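Local atomic coordinates of protein Kif13b (Mus musculus, PDB entry 5B64), a protein that is a kinesin-3 family member, probably a microtubule motor that carries cargo toward microtubule plus ends. Residues Q77-S80 against L81-E85. Residues are numbered along the deposited sequence; the frame is centred on the assembly and turned at random.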
loop_
_atom_site.group_PDB
_atom_site.type_symbol
_atom_site.label_atom_id
_atom_site.label_comp_id
_atom_site.label_asym_id
_atom_site.label_seq_id
_atom_site.Cartn_x
_atom_site.Cartn_y
_atom_site.Cartn_z
ATOM N N GLN B 77 -10.488 -13.591 9.720
ATOM C CA GLN B 77 -11.725 -13.877 9.023
ATOM C C GLN B 77 -11.656 -15.239 8.378
ATOM O O GLN B 77 -10.568 -15.746 8.127
ATOM C CB GLN B 77 -12.013 -12.798 7.988
ATOM C CG GLN B 77 -10.914 -12.618 6.953
ATOM C CD GLN B 77 -11.071 -11.330 6.145
ATOM O OE1 GLN B 77 -10.800 -11.312 4.951
ATOM N NE2 GLN B 77 -11.504 -10.249 6.799
ATOM N N ILE B 78 -12.818 -15.842 8.130
ATOM C CA ILE B 78 -12.882 -17.072 7.354
ATOM C C ILE B 78 -13.207 -16.823 5.870
ATOM O O ILE B 78 -14.141 -16.092 5.552
ATOM C CB ILE B 78 -13.933 -18.035 7.912
ATOM C CG1 ILE B 78 -13.711 -18.274 9.407
ATOM C CG2 ILE B 78 -13.893 -19.359 7.150
ATOM C CD1 ILE B 78 -12.351 -18.879 9.743
ATOM N N TRP B 79 -12.422 -17.418 4.971
ATOM C CA TRP B 79 -12.827 -17.565 3.572
ATOM C C TRP B 79 -13.149 -19.020 3.239
ATOM O O TRP B 79 -12.560 -19.955 3.786
ATOM C CB TRP B 79 -11.706 -17.191 2.628
ATOM C CG TRP B 79 -11.220 -15.816 2.683
ATOM C CD1 TRP B 79 -11.645 -14.817 3.497
ATOM C CD2 TRP B 79 -10.176 -15.271 1.876
ATOM N NE1 TRP B 79 -10.936 -13.671 3.240
ATOM C CE2 TRP B 79 -10.022 -13.924 2.256
ATOM C CE3 TRP B 79 -9.353 -15.794 0.870
ATOM C CZ2 TRP B 79 -9.079 -13.085 1.656
ATOM C CZ3 TRP B 79 -8.422 -14.958 0.273
ATOM C CH2 TRP B 79 -8.297 -13.617 0.664
ATOM N N SER B 80 -14.048 -19.208 2.291
ATOM C CA SER B 80 -14.280 -20.531 1.748
ATOM C C SER B 80 -13.086 -20.906 0.879
ATOM O O SER B 80 -12.358 -20.031 0.390
ATOM C CB SER B 80 -15.542 -20.537 0.891
ATOM O OG SER B 80 -15.314 -19.872 -0.349
ATOM N N LEU B 81 -12.889 -22.207 0.688
ATOM C CA LEU B 81 -11.853 -22.699 -0.203
ATOM C C LEU B 81 -12.034 -22.103 -1.607
ATOM O O LEU B 81 -11.072 -21.622 -2.215
ATOM C CB LEU B 81 -11.857 -24.230 -0.250
ATOM C CG LEU B 81 -10.745 -24.817 -1.124
ATOM C CD1 LEU B 81 -9.349 -24.357 -0.619
ATOM C CD2 LEU B 81 -10.824 -26.328 -1.244
ATOM N N GLU B 82 -13.271 -22.126 -2.099
ATOM C CA GLU B 82 -13.606 -21.579 -3.416
ATOM C C GLU B 82 -13.163 -20.129 -3.498
ATOM O O GLU B 82 -12.647 -19.686 -4.515
ATOM C CB GLU B 82 -15.111 -21.674 -3.684
ATOM C CG GLU B 82 -15.560 -21.021 -4.988
ATOM C CD GLU B 82 -17.085 -21.030 -5.193
ATOM O OE1 GLU B 82 -17.529 -21.019 -6.368
ATOM O OE2 GLU B 82 -17.838 -21.032 -4.189
ATOM N N LYS B 83 -13.358 -19.392 -2.412
ATOM C CA LYS B 83 -12.985 -17.994 -2.402
ATOM C C LYS B 83 -11.460 -17.795 -2.474
ATOM O O LYS B 83 -10.985 -16.919 -3.214
ATOM C CB LYS B 83 -13.605 -17.253 -1.212
ATOM C CG LYS B 83 -12.985 -15.881 -1.011
ATOM C CD LYS B 83 -13.771 -15.014 -0.074
ATOM C CE LYS B 83 -12.996 -13.751 0.240
ATOM N NZ LYS B 83 -13.855 -12.783 0.949
ATOM N N LEU B 84 -10.699 -18.593 -1.722
ATOM C CA LEU B 84 -9.240 -18.536 -1.810
ATOM C C LEU B 84 -8.787 -18.889 -3.238
ATOM O O LEU B 84 -7.935 -18.220 -3.842
ATOM C CB LEU B 84 -8.602 -19.481 -0.795
ATOM C CG LEU B 84 -7.076 -19.626 -0.797
ATOM C CD1 LEU B 84 -6.382 -18.314 -0.506
ATOM C CD2 LEU B 84 -6.603 -20.688 0.219
ATOM N N GLU B 85 -9.408 -19.921 -3.789
ATOM C CA GLU B 85 -9.053 -20.390 -5.102
ATOM C C GLU B 85 -9.248 -19.285 -6.148
ATOM O O GLU B 85 -8.379 -19.084 -7.016
ATOM C CB GLU B 85 -9.871 -21.632 -5.425
ATOM C CG GLU B 85 -9.316 -22.454 -6.551
ATOM C CD GLU B 85 -9.793 -23.882 -6.490
ATOM O OE1 GLU B 85 -9.652 -24.603 -7.507
ATOM O OE2 GLU B 85 -10.306 -24.275 -5.417
#
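Lys-83 reaches back from the first turn of helix 81-100 and lies across one face of the Trp-79 indole. Its CB starts beside the Ser-80 hydroxyl. With CG anti to the backbone N (chi1 167°) and every later torsion extended, the chain runs straight out over the ring: CG and CD pass above Trp-79 CB and CG, and Lys-83 CE settles over the five-membered ring of Trp-79, 3.4 Å from its centroid and almost on the normal, a CH-pi contact. Lys-83 NZ goes a little further, toward the NE1 and CD1 side of Trp-79, making a cation-pi contact 4.0 Å from the centroid of the five-membered ring and a salt bridge to Asp-120.

The chain turns sharply here, from the edge strand 75-80 of the antiparallel sheet straight into the helix, and Ser-80 is the N-cap. Ser-80 OG accepts from Lys-83 N at 2.9 Å, while Ser-80 O takes Leu-84 N at 3.0 Å in the first i to i+4 helical bond. The capping bond is noticeably bent, 147° at the hydrogen; the carbonyl bond is straighter.

Leu-84 meets the benzo end of the indole: its CA sits at the edge near CE3, and Leu-84 CD1 lies 4.0 Å from Trp-79 CZ3. Leu-84 also packs against Leu-24, Val-25 and Ala-28 of helix 9-34. At the pyrrole end, Trp-79 NE1 donates to Gln-77 OE1 at 2.9 Å, close to the ring plane, which satisfies the indole N-H and should restrain the ring's tilt; Gln-77 NE2 in turn bonds to the carbonyl O of Asp-120.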